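SusD-like carbohydrate binding protein (Bacteroides vulgatus, PDB 3LEW) probably binds carbohydrate at the outer membrane, as a member of the SusD family of nutrient-binding proteins. Local coordinates at residues A[130-135]-A[147-152]; A[220-225]-A[354-359]; A[247-252]-A[257-262]; A[367-372]-A[391-396]. All blocks are in the same frame, centred on the assembly; numbering follows the deposited sequence. Where two conformers were deposited one is given.

Interaction 1 of 4, residues A[130-135]-A[147-152]; sequences LHLASC and VCAPIY
C148 and A149 lie against L132 and A133, where the end of helix 111-135 meets a short strand. The short axes run nearly antiparallel, at 152°, and pass 7.9 Å apart. The CA atoms come closest between A133 and C148, at 6.5 Å. The strand 147-149 pairs with strand 168-169, and C148 and A149 both face S168, which makes a classic beta bulge. The bulge turns two successive residues, C148 and A149, toward the helix. C148 places SG anti to its own backbone N (chi1 -177°), and the sulfur reaches the helix backbone. It sits 3.8 Å from CA of A133, whose methyl group points away from the strand and touches V173 of helix 170-187. L132 uses one branch on the strand: its CD2 meets CB of A149 at 4.2 Å. Y91 of helix 81-103 also touches both L132 and A149, which brings a second helix to this apolar contact. Deeper in the helix, the carbonyl of L130 is gripped twice by S134. The backbone N and OG of S134 come from opposite faces of the carbonyl plane, with OG 2.7 Å from O of L130. Across the contact, SG of C148 lies 3.6 Å from the carbonyl O of L132.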
loop_
_atom_site.group_PDB
_atom_site.type_symbol
_atom_site.label_atom_id
_atom_site.label_comp_id
_atom_site.label_asym_id
_atom_site.label_seq_id
_atom_site.Cartn_x
_atom_site.Cartn_y
_atom_site.Cartn_z
ATOM N N LEU A 130 2.520 1.661 11.689
ATOM C CA LEU A 130 1.788 2.482 10.716
ATOM C C LEU A 130 0.723 1.646 9.993
ATOM O O LEU A 130 -0.407 2.085 9.767
ATOM C CB LEU A 130 2.716 3.126 9.700
ATOM C CG LEU A 130 2.093 3.913 8.550
ATOM C CD1 LEU A 130 1.255 5.061 9.128
ATOM C CD2 LEU A 130 3.166 4.465 7.598
ATOM N N HIS A 131 1.075 0.418 9.626
ATOM C CA HIS A 131 0.098 -0.512 9.059
ATOM C C HIS A 131 -1.117 -0.727 9.974
ATOM O O HIS A 131 -2.289 -0.605 9.554
ATOM C CB HIS A 131 0.744 -1.849 8.777
ATOM C CG HIS A 131 -0.230 -2.887 8.298
ATOM N ND1 HIS A 131 -0.879 -2.800 7.078
ATOM C CD2 HIS A 131 -0.654 -4.040 8.871
ATOM C CE1 HIS A 131 -1.693 -3.838 6.939
ATOM N NE2 HIS A 131 -1.561 -4.619 8.004
ATOM N N LEU A 132 -0.833 -1.006 11.246
ATOM C CA LEU A 132 -1.893 -1.238 12.218
ATOM C C LEU A 132 -2.744 0.012 12.380
ATOM O O LEU A 132 -3.999 -0.063 12.277
ATOM C CB LEU A 132 -1.308 -1.724 13.551
ATOM C CG LEU A 132 -0.709 -3.139 13.519
ATOM C CD1 LEU A 132 0.224 -3.419 14.762
ATOM C CD2 LEU A 132 -1.786 -4.223 13.414
ATOM N N ALA A 133 -2.107 1.175 12.571
ATOM C CA ALA A 133 -2.827 2.416 12.805
ATOM C C ALA A 133 -3.733 2.813 11.638
ATOM O O ALA A 133 -4.829 3.303 11.837
ATOM C CB ALA A 133 -1.844 3.559 13.080
ATOM N N SER A 134 -3.240 2.610 10.422
ATOM C CA SER A 134 -3.937 3.086 9.213
ATOM C C SER A 134 -5.038 2.178 8.707
ATOM O O SER A 134 -5.843 2.634 7.883
ATOM C CB SER A 134 -2.927 3.373 8.087
ATOM O OG SER A 134 -2.192 2.222 7.686
ATOM N N CYS A 135 -5.091 0.907 9.133
ATOM C CA CYS A 135 -6.023 -0.113 8.645
ATOM C C CYS A 135 -7.035 -0.647 9.682
ATOM O O CYS A 135 -8.043 -1.193 9.321
ATOM C CB CYS A 135 -5.224 -1.330 8.172
ATOM S SG CYS A 135 -4.278 -1.054 6.666
ATOM N N VAL A 147 -10.278 2.166 19.793
ATOM C CA VAL A 147 -9.389 1.037 19.892
ATOM C C VAL A 147 -8.646 0.799 18.578
ATOM O O VAL A 147 -9.210 0.972 17.490
ATOM C CB VAL A 147 -10.170 -0.224 20.291
ATOM C CG1 VAL A 147 -11.108 -0.660 19.145
ATOM C CG2 VAL A 147 -9.211 -1.315 20.719
ATOM N N CYS A 148 -7.396 0.367 18.669
ATOM C CA CYS A 148 -6.614 -0.000 17.485
ATOM C C CYS A 148 -5.971 -1.385 17.681
ATOM O O CYS A 148 -6.511 -2.381 17.202
ATOM C CB CYS A 148 -5.601 1.078 17.173
ATOM S SG CYS A 148 -4.636 0.749 15.679
ATOM N N ALA A 149 -4.865 -1.462 18.423
ATOM C CA ALA A 149 -4.093 -2.711 18.512
ATOM C C ALA A 149 -3.106 -2.595 19.683
ATOM O O ALA A 149 -2.758 -1.495 20.075
ATOM C CB ALA A 149 -3.343 -2.983 17.165
ATOM N N PRO A 150 -2.671 -3.725 20.230
ATOM C CA PRO A 150 -1.680 -3.702 21.318
ATOM C C PRO A 150 -0.313 -3.269 20.822
ATOM O O PRO A 150 0.053 -3.562 19.665
ATOM C CB PRO A 150 -1.649 -5.155 21.815
ATOM C CG PRO A 150 -2.588 -5.932 20.955
ATOM C CD PRO A 150 -3.184 -5.081 19.925
ATOM N N ILE A 151 0.424 -2.587 21.686
ATOM C CA ILE A 151 1.777 -2.126 21.377
ATOM C C ILE A 151 2.754 -2.892 22.213
ATOM O O ILE A 151 2.647 -2.886 23.437
ATOM C CB ILE A 151 1.929 -0.617 21.673
ATOM C CG1 ILE A 151 1.016 0.175 20.746
ATOM C CG2 ILE A 151 3.393 -0.176 21.498
ATOM C CD1 ILE A 151 1.003 1.681 20.987
ATOM N N TYR A 152 3.701 -3.567 21.560
ATOM C CA TYR A 152 4.811 -4.217 22.249
ATOM C C TYR A 152 6.116 -3.602 21.809
ATOM O O TYR A 152 6.363 -3.409 20.581
ATOM C CB TYR A 152 4.871 -5.724 21.927
ATOM C CG TYR A 152 3.600 -6.428 22.243
ATOM C CD1 TYR A 152 3.276 -6.741 23.532
ATOM C CD2 TYR A 152 2.674 -6.733 21.236
ATOM C CE1 TYR A 152 2.063 -7.372 23.843
ATOM C CE2 TYR A 152 1.490 -7.364 21.533
ATOM C CZ TYR A 152 1.178 -7.663 22.829
ATOM O OH TYR A 152 -0.026 -8.274 23.136
#

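Interaction 2 of 4, residues A[220-225]-A[354-359]; sequences EKAKTY and AEAKAH
K223 and K357 meet through their aliphatic parts. K223 has CG anti to the backbone N (chi1 163°), whereas K357 holds CG beside its backbone N (chi1 -74°). Both chains are extended beyond CG, and they cross at about a right angle. CE of K357 comes to 4.2 Å from CG of K223. Beside the lysines, the methyl groups of A222 and A356 touch, CB to CB, at 3.8 Å. CB of A356 also lies 3.8 Å from the backbone N of K223, so the alanine packs on the helix backbone itself. This is helix-helix packing between helices 219-232 and 346-359, in a largely helical protein of the SusD family, which is related to TPR proteins. The short axes are 8.4 Å apart at 139°, a close approach that the small alanine side chains permit. The two ammonium groups remain separate, with NZ of K223 and NZ of K357 6.0 Å apart. Each has acidic partners: K223 forms a salt bridge with D362, and K357 forms salt bridges with D364 and D227. These carboxylates probably offset the like charges. In the first turns of helix 219-232, OG1 of T224 bonds the carbonyl O of E220 from above its plane, at 3.0 Å.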
loop_
_atom_site.group_PDB
_atom_site.type_symbol
_atom_site.label_atom_id
_atom_site.label_comp_id
_atom_site.label_asym_id
_atom_site.label_seq_id
_atom_site.Cartn_x
_atom_site.Cartn_y
_atom_site.Cartn_z
ATOM N N GLU A 220 2.636 19.744 9.741
ATOM C CA GLU A 220 3.939 20.420 9.816
ATOM C C GLU A 220 5.083 19.409 9.717
ATOM O O GLU A 220 6.029 19.595 8.943
ATOM C CB GLU A 220 4.049 21.219 11.103
ATOM C CG GLU A 220 5.056 22.340 11.073
ATOM C CD GLU A 220 4.542 23.517 10.229
ATOM O OE1 GLU A 220 3.594 24.268 10.661
ATOM O OE2 GLU A 220 5.088 23.655 9.132
ATOM N N LYS A 221 4.971 18.301 10.456
ATOM C CA LYS A 221 5.989 17.245 10.365
ATOM C C LYS A 221 6.045 16.599 8.974
ATOM O O LYS A 221 7.117 16.339 8.455
ATOM C CB LYS A 221 5.747 16.205 11.436
ATOM C CG LYS A 221 6.195 16.636 12.839
ATOM C CD LYS A 221 6.151 15.454 13.816
ATOM C CE LYS A 221 6.649 15.918 15.170
ATOM N NZ LYS A 221 6.869 14.816 16.116
ATOM N N ALA A 222 4.884 16.320 8.386
ATOM C CA ALA A 222 4.806 15.685 7.064
ATOM C C ALA A 222 5.476 16.564 6.029
ATOM O O ALA A 222 6.223 16.088 5.167
ATOM C CB ALA A 222 3.329 15.406 6.663
ATOM N N LYS A 223 5.210 17.858 6.121
ATOM C CA LYS A 223 5.883 18.847 5.247
ATOM C C LYS A 223 7.400 18.850 5.479
ATOM O O LYS A 223 8.191 18.871 4.519
ATOM C CB LYS A 223 5.300 20.248 5.497
ATOM C CG LYS A 223 6.178 21.415 4.964
ATOM C CD LYS A 223 5.576 22.763 5.190
ATOM C CE LYS A 223 6.539 23.904 4.818
ATOM N NZ LYS A 223 5.882 25.247 4.881
ATOM N N THR A 224 7.806 18.872 6.738
ATOM C CA THR A 224 9.240 18.960 7.089
ATOM C C THR A 224 10.017 17.770 6.562
ATOM O O THR A 224 11.064 17.924 5.898
ATOM C CB THR A 224 9.448 19.071 8.606
ATOM O OG1 THR A 224 8.910 20.319 9.045
ATOM C CG2 THR A 224 10.941 18.976 8.981
ATOM N N TYR A 225 9.494 16.574 6.797
ATOM C CA TYR A 225 10.221 15.386 6.407
ATOM C C TYR A 225 10.172 15.185 4.885
ATOM O O TYR A 225 11.156 14.753 4.283
ATOM C CB TYR A 225 9.724 14.177 7.172
ATOM C CG TYR A 225 9.933 14.264 8.682
ATOM C CD1 TYR A 225 11.189 14.511 9.216
ATOM C CD2 TYR A 225 8.873 14.078 9.559
ATOM C CE1 TYR A 225 11.378 14.596 10.596
ATOM C CE2 TYR A 225 9.051 14.149 10.935
ATOM C CZ TYR A 225 10.289 14.407 11.449
ATOM O OH TYR A 225 10.523 14.511 12.828
ATOM N N ALA A 354 2.576 17.898 -1.242
ATOM C CA ALA A 354 1.434 18.707 -1.690
ATOM C C ALA A 354 0.274 18.704 -0.714
ATOM O O ALA A 354 -0.259 19.750 -0.364
ATOM C CB ALA A 354 0.947 18.294 -3.098
ATOM N N GLU A 355 -0.113 17.537 -0.236
ATOM C CA GLU A 355 -1.258 17.439 0.664
ATOM C C GLU A 355 -1.012 18.093 2.041
ATOM O O GLU A 355 -1.874 18.804 2.570
ATOM C CB GLU A 355 -1.678 15.961 0.823
ATOM C CG GLU A 355 -2.951 15.834 1.619
ATOM C CD GLU A 355 -3.524 14.407 1.690
ATOM O OE1 GLU A 355 -3.139 13.537 0.865
ATOM O OE2 GLU A 355 -4.429 14.208 2.572
ATOM N N ALA A 356 0.174 17.858 2.619
ATOM C CA ALA A 356 0.516 18.483 3.879
ATOM C C ALA A 356 0.484 20.006 3.714
ATOM O O ALA A 356 -0.092 20.730 4.530
ATOM C CB ALA A 356 1.894 18.024 4.325
ATOM N N LYS A 357 1.071 20.486 2.628
ATOM C CA LYS A 357 1.054 21.925 2.372
ATOM C C LYS A 357 -0.390 22.516 2.184
ATOM O O LYS A 357 -0.664 23.640 2.616
ATOM C CB LYS A 357 1.983 22.270 1.204
ATOM C CG LYS A 357 3.452 22.182 1.606
ATOM C CD LYS A 357 4.390 22.278 0.422
ATOM C CE LYS A 357 5.854 22.356 0.915
ATOM N NZ LYS A 357 6.818 22.258 -0.265
ATOM N N ALA A 358 -1.278 21.765 1.553
ATOM C CA ALA A 358 -2.689 22.184 1.364
ATOM C C ALA A 358 -3.358 22.369 2.726
ATOM O O ALA A 358 -3.992 23.377 2.966
ATOM C CB ALA A 358 -3.464 21.178 0.506
ATOM N N HIS A 359 -3.125 21.439 3.643
ATOM C CA HIS A 359 -3.638 21.561 5.016
ATOM C C HIS A 359 -3.055 22.724 5.784
ATOM O O HIS A 359 -3.724 23.293 6.640
ATOM C CB HIS A 359 -3.432 20.265 5.818
ATOM C CG HIS A 359 -4.453 19.219 5.509
ATOM N ND1 HIS A 359 -5.756 19.323 5.954
ATOM C CD2 HIS A 359 -4.394 18.102 4.760
ATOM C CE1 HIS A 359 -6.441 18.283 5.519
ATOM N NE2 HIS A 359 -5.650 17.535 4.781
#

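Interaction 3 of 4, residues A[247-252]-A[257-262]; sequences NSVDNK and GHAQTN
V249 carries this contact, laying both methyl groups against the backbone of residues 257-259 and the methyl of A259. CG1 rests on the backbone at and just past the strand end, 3.8 Å from C of G257 and 3.8 Å from N of A259. CG2 reaches further along and meets CB of A259 at 4.1 Å. The valine has CG1 beside its backbone N (chi1 -65°) and CG2 between N and the carbonyl carbon, and this rotation turns both branches onto the other segment. At G257 the fit is close, since a CB there would point toward V249 and stand only about 3.3 Å from CG1. Glycine probably lets the methyl group settle over the peptide. V249 is held in place by a type I beta turn from S248 to N251, closed by a weak backbone bond. S248 adds an ST turn, in which its OG accepts from N of D250 at 3.2 Å. The turn lies in the loop just before strand 254-258, which pairs antiparallel with strand 341-345. The loop thus lies back over the end of the following strand, with V249 between them. D340, just ahead of strand 341-345, ties both sides together: its carboxylate accepts from the backbone N of V249 and from the backbone N of Q260. Beyond A259, the Q260 amide bends back. Its NE2 gives a bond to O of A259 at 3.0 Å, coming from above the carbonyl plane. The same NE2 and NE2 of H258 both bond to E35, while OE1 of Q260 bonds to S268.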
loop_
_atom_site.group_PDB
_atom_site.type_symbol
_atom_site.label_atom_id
_atom_site.label_comp_id
_atom_site.label_asym_id
_atom_site.label_seq_id
_atom_site.Cartn_x
_atom_site.Cartn_y
_atom_site.Cartn_z
ATOM N N ASN A 247 8.099 -3.585 -12.232
ATOM C CA ASN A 247 8.538 -4.936 -11.871
ATOM C C ASN A 247 10.039 -5.080 -11.547
ATOM O O ASN A 247 10.523 -6.194 -11.439
ATOM C CB ASN A 247 8.131 -5.893 -12.945
ATOM C CG ASN A 247 8.806 -5.577 -14.281
ATOM O OD1 ASN A 247 9.884 -4.943 -14.295
ATOM N ND2 ASN A 247 8.189 -5.985 -15.412
ATOM N N SER A 248 10.720 -3.958 -11.362
ATOM C CA SER A 248 12.178 -3.960 -11.019
ATOM C C SER A 248 12.548 -2.882 -10.028
ATOM O O SER A 248 12.272 -1.678 -10.267
ATOM C CB SER A 248 12.997 -3.715 -12.286
ATOM O OG SER A 248 14.377 -3.620 -12.000
ATOM N N VAL A 249 13.244 -3.259 -8.950
ATOM C CA VAL A 249 13.721 -2.294 -7.962
ATOM C C VAL A 249 14.830 -1.368 -8.504
ATOM O O VAL A 249 15.135 -0.332 -7.869
ATOM C CB VAL A 249 14.272 -2.992 -6.673
ATOM C CG1 VAL A 249 13.158 -3.736 -5.930
ATOM C CG2 VAL A 249 15.474 -3.883 -7.016
ATOM N N ASP A 250 15.394 -1.718 -9.656
ATOM C CA ASP A 250 16.421 -0.931 -10.302
ATOM C C ASP A 250 15.898 0.476 -10.731
ATOM O O ASP A 250 16.661 1.380 -10.959
ATOM C CB ASP A 250 17.072 -1.690 -11.486
ATOM C CG ASP A 250 17.733 -3.041 -11.089
ATOM O OD1 ASP A 250 18.158 -3.186 -9.927
ATOM O OD2 ASP A 250 17.879 -3.966 -11.973
ATOM N N ASN A 251 14.591 0.675 -10.793
ATOM C CA ASN A 251 14.026 1.964 -11.203
ATOM C C ASN A 251 14.431 3.075 -10.224
ATOM O O ASN A 251 14.270 2.931 -8.988
ATOM C CB ASN A 251 12.516 1.748 -11.306
ATOM C CG ASN A 251 11.763 2.942 -11.771
ATOM O OD1 ASN A 251 11.881 4.021 -11.203
ATOM N ND2 ASN A 251 10.969 2.763 -12.839
ATOM N N LYS A 252 14.942 4.201 -10.748
ATOM C CA LYS A 252 15.442 5.289 -9.882
ATOM C C LYS A 252 14.360 6.024 -9.087
ATOM O O LYS A 252 14.675 6.767 -8.159
ATOM C CB LYS A 252 16.270 6.304 -10.670
ATOM C CG LYS A 252 17.676 5.782 -11.042
ATOM C CD LYS A 252 18.418 6.727 -12.040
ATOM C CE LYS A 252 17.783 6.694 -13.426
ATOM N NZ LYS A 252 18.374 7.734 -14.332
ATOM N N GLY A 257 11.586 -1.104 -2.135
ATOM C CA GLY A 257 10.934 -2.198 -2.779
ATOM C C GLY A 257 11.595 -3.532 -2.508
ATOM O O GLY A 257 12.717 -3.607 -1.998
ATOM N N HIS A 258 10.914 -4.595 -2.875
ATOM C CA HIS A 258 11.355 -5.973 -2.582
ATOM C C HIS A 258 11.724 -6.709 -3.886
ATOM O O HIS A 258 10.868 -6.954 -4.745
ATOM C CB HIS A 258 10.251 -6.698 -1.808
ATOM C CG HIS A 258 10.551 -8.116 -1.448
ATOM N ND1 HIS A 258 11.608 -8.473 -0.646
ATOM C CD2 HIS A 258 9.900 -9.265 -1.754
ATOM C CE1 HIS A 258 11.608 -9.792 -0.497
ATOM N NE2 HIS A 258 10.576 -10.293 -1.144
ATOM N N ALA A 259 12.986 -7.066 -4.035
ATOM C CA ALA A 259 13.465 -7.740 -5.260
ATOM C C ALA A 259 13.054 -9.214 -5.248
ATOM O O ALA A 259 12.795 -9.812 -4.190
ATOM C CB ALA A 259 14.988 -7.646 -5.381
ATOM N N GLN A 260 13.008 -9.773 -6.449
ATOM C CA GLN A 260 12.626 -11.172 -6.687
ATOM C C GLN A 260 13.610 -11.889 -7.580
ATOM O O GLN A 260 14.091 -11.324 -8.583
ATOM C CB GLN A 260 11.227 -11.193 -7.275
ATOM C CG GLN A 260 10.195 -10.725 -6.255
ATOM C CD GLN A 260 9.897 -11.781 -5.262
ATOM O OE1 GLN A 260 9.211 -12.733 -5.625
ATOM N NE2 GLN A 260 10.368 -11.635 -3.989
ATOM N N THR A 261 13.935 -13.128 -7.200
ATOM C CA THR A 261 14.865 -13.953 -7.930
ATOM C C THR A 261 14.359 -15.373 -7.837
ATOM O O THR A 261 13.453 -15.659 -7.072
ATOM C CB THR A 261 16.289 -13.932 -7.298
ATOM O OG1 THR A 261 16.220 -14.570 -6.005
ATOM C CG2 THR A 261 16.779 -12.504 -7.121
ATOM N N ASN A 262 14.965 -16.286 -8.581
ATOM C CA ASN A 262 14.503 -17.674 -8.557
ATOM C C ASN A 262 14.571 -18.273 -7.161
ATOM O O ASN A 262 13.722 -19.100 -6.820
ATOM C CB ASN A 262 15.272 -18.535 -9.540
ATOM C CG ASN A 262 14.585 -19.892 -9.795
ATOM O OD1 ASN A 262 13.348 -19.992 -10.007
ATOM N ND2 ASN A 262 15.385 -20.931 -9.768
#

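Interaction 4 of 4, residues A[367-372]-A[391-396]; sequences NKLNDL and LETIWL
L369 is the single residue by which segment 367-372 touches segment 391-396, in helix-helix packing between helices 365-376 and 387-401. Its conformation sets the contact. CG stands anti to the backbone N (chi1 -176°), and the second torsion (57°) presents the CD2 methyl to the facing helix. CD2 touches two neighbours. It is 3.9 Å from CG1 of I394 and 4.0 Å from CG2 of T393. The leucine crosses the threonine at about a right angle and meets the isoleucine at a slant. T393 sorts its two branches by polarity. Its CG2 is anti to the backbone N and faces the leucine. Its OG1 lies beside the backbone N (chi1 -57°) and bonds to the carbonyl O of D389, one turn earlier in the same helix. The polar group is thus satisfied within helix 387-401, and the methyl serves the apolar contact. I394 holds CG1 beside its own backbone N, and it is this branch that meets L369. L390 and E397, also on helix 387-401, touch L369 as well, so the leucine is packed by residues on successive turns. The nearest CA atoms across the pair are those of L369 and I394, 7.0 Å apart.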
loop_
_atom_site.group_PDB
_atom_site.type_symbol
_atom_site.label_atom_id
_atom_site.label_comp_id
_atom_site.label_asym_id
_atom_site.label_seq_id
_atom_site.Cartn_x
_atom_site.Cartn_y
_atom_site.Cartn_z
ATOM N N ASN A 367 2.466 23.656 -6.630
ATOM C CA ASN A 367 3.638 23.481 -7.489
ATOM C C ASN A 367 4.107 22.025 -7.487
ATOM O O ASN A 367 4.509 21.504 -8.535
ATOM C CB ASN A 367 4.760 24.380 -7.021
ATOM C CG ASN A 367 4.372 25.828 -7.068
ATOM O OD1 ASN A 367 3.714 26.261 -8.018
ATOM N ND2 ASN A 367 4.741 26.585 -6.028
ATOM N N LYS A 368 4.052 21.397 -6.314
ATOM C CA LYS A 368 4.432 19.990 -6.191
ATOM C C LYS A 368 3.448 19.099 -6.940
ATOM O O LYS A 368 3.866 18.192 -7.651
ATOM C CB LYS A 368 4.600 19.578 -4.729
ATOM C CG LYS A 368 5.673 20.431 -3.997
ATOM C CD LYS A 368 7.076 20.043 -4.432
ATOM C CE LYS A 368 8.187 20.833 -3.725
ATOM N NZ LYS A 368 8.315 22.291 -4.001
ATOM N N LEU A 369 2.161 19.404 -6.840
ATOM C CA LEU A 369 1.152 18.714 -7.618
ATOM C C LEU A 369 1.391 18.869 -9.127
ATOM O O LEU A 369 1.359 17.900 -9.884
ATOM C CB LEU A 369 -0.236 19.243 -7.244
ATOM C CG LEU A 369 -1.441 18.565 -7.891
ATOM C CD1 LEU A 369 -1.465 17.021 -7.596
ATOM C CD2 LEU A 369 -2.737 19.273 -7.459
ATOM N N ASN A 370 1.662 20.100 -9.550
ATOM C CA ASN A 370 1.909 20.386 -10.957
ATOM C C ASN A 370 3.207 19.770 -11.473
ATOM O O ASN A 370 3.293 19.473 -12.653
ATOM C CB ASN A 370 1.882 21.891 -11.219
ATOM C CG ASN A 370 0.459 22.428 -11.394
ATOM O OD1 ASN A 370 -0.477 21.654 -11.627
ATOM N ND2 ASN A 370 0.288 23.736 -11.265
ATOM N N ASP A 371 4.229 19.631 -10.626
ATOM C CA ASP A 371 5.483 18.943 -11.024
ATOM C C ASP A 371 5.155 17.485 -11.452
ATOM O O ASP A 371 5.657 17.004 -12.478
ATOM C CB ASP A 371 6.513 18.852 -9.877
ATOM C CG ASP A 371 7.161 20.169 -9.531
ATOM O OD1 ASP A 371 7.274 21.065 -10.421
ATOM O OD2 ASP A 371 7.588 20.294 -8.327
ATOM N N LEU A 372 4.351 16.787 -10.637
ATOM C CA LEU A 372 3.985 15.412 -10.944
ATOM C C LEU A 372 3.125 15.395 -12.203
ATOM O O LEU A 372 3.358 14.608 -13.117
ATOM C CB LEU A 372 3.233 14.771 -9.793
ATOM C CG LEU A 372 2.727 13.349 -9.998
ATOM C CD1 LEU A 372 3.844 12.365 -10.446
ATOM C CD2 LEU A 372 2.050 12.874 -8.683
ATOM N N LEU A 391 -7.403 19.860 -1.900
ATOM C CA LEU A 391 -7.308 18.517 -1.331
ATOM C C LEU A 391 -7.960 17.459 -2.205
ATOM O O LEU A 391 -7.371 16.400 -2.453
ATOM C CB LEU A 391 -7.876 18.478 0.088
ATOM C CG LEU A 391 -7.064 19.175 1.139
ATOM C CD1 LEU A 391 -7.894 19.307 2.443
ATOM C CD2 LEU A 391 -5.750 18.418 1.368
ATOM N N GLU A 392 -9.168 17.714 -2.716
ATOM C CA GLU A 392 -9.809 16.697 -3.549
ATOM C C GLU A 392 -9.035 16.448 -4.851
ATOM O O GLU A 392 -8.996 15.323 -5.330
ATOM C CB GLU A 392 -11.277 17.027 -3.805
ATOM C CG GLU A 392 -12.086 16.870 -2.537
ATOM C CD GLU A 392 -13.518 17.333 -2.656
ATOM O OE1 GLU A 392 -14.069 17.329 -3.790
ATOM O OE2 GLU A 392 -14.085 17.692 -1.593
ATOM N N THR A 393 -8.418 17.477 -5.383
ATOM C CA THR A 393 -7.606 17.372 -6.609
ATOM C C THR A 393 -6.337 16.547 -6.349
ATOM O O THR A 393 -5.924 15.722 -7.177
ATOM C CB THR A 393 -7.282 18.785 -7.175
ATOM O OG1 THR A 393 -8.522 19.478 -7.408
ATOM C CG2 THR A 393 -6.528 18.687 -8.482
ATOM N N ILE A 394 -5.758 16.747 -5.176
ATOM C CA ILE A 394 -4.609 15.945 -4.724
ATOM C C ILE A 394 -5.002 14.472 -4.521
ATOM O O ILE A 394 -4.326 13.561 -4.994
ATOM C CB ILE A 394 -3.935 16.562 -3.481
ATOM C CG1 ILE A 394 -3.375 17.924 -3.836
ATOM C CG2 ILE A 394 -2.814 15.600 -2.936
ATOM C CD1 ILE A 394 -2.860 18.709 -2.654
ATOM N N TRP A 395 -6.112 14.241 -3.848
ATOM C CA TRP A 395 -6.624 12.879 -3.642
ATOM C C TRP A 395 -6.902 12.167 -4.986
ATOM O O TRP A 395 -6.678 10.944 -5.099
ATOM C CB TRP A 395 -7.878 12.904 -2.791
ATOM C CG TRP A 395 -7.656 13.417 -1.376
ATOM C CD1 TRP A 395 -6.479 13.426 -0.667
ATOM C CD2 TRP A 395 -8.652 13.922 -0.501
ATOM N NE1 TRP A 395 -6.700 13.938 0.593
ATOM C CE2 TRP A 395 -8.016 14.274 0.707
ATOM C CE3 TRP A 395 -10.023 14.179 -0.642
ATOM C CZ2 TRP A 395 -8.721 14.813 1.799
ATOM C CZ3 TRP A 395 -10.715 14.739 0.441
ATOM C CH2 TRP A 395 -10.059 15.033 1.641
ATOM N N LEU A 396 -7.414 12.900 -5.975
ATOM C CA LEU A 396 -7.661 12.323 -7.293
ATOM C C LEU A 396 -6.347 11.950 -7.956
ATOM O O LEU A 396 -6.223 10.867 -8.528
ATOM C CB LEU A 396 -8.470 13.247 -8.204
ATOM C CG LEU A 396 -9.980 13.176 -7.963
ATOM C CD1 LEU A 396 -10.653 14.435 -8.486
ATOM C CD2 LEU A 396 -10.562 11.936 -8.606
#

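In the fold
From the N terminus, interaction 1 comes first. It closes a short loop of 11 residues between helix 111-135 and strand 147-149. Interaction 2 then opens on helix 219-232 and closes only at helix 346-359, a span of 128 intervening residues. Interaction 3 is nested inside that span and folds a loop onto strand 254-258. Interaction 4 follows in series and joins helices 365-376 and 387-401. Interactions 2 and 4 touch, with centres about 13 Å apart: OE2 of E355 probably bonds to NE1 of W395, and L391 packs on A358 and H359. Interactions 1 and 3 lie on opposite sides of the chain's centre, with centres about 28 Å apart.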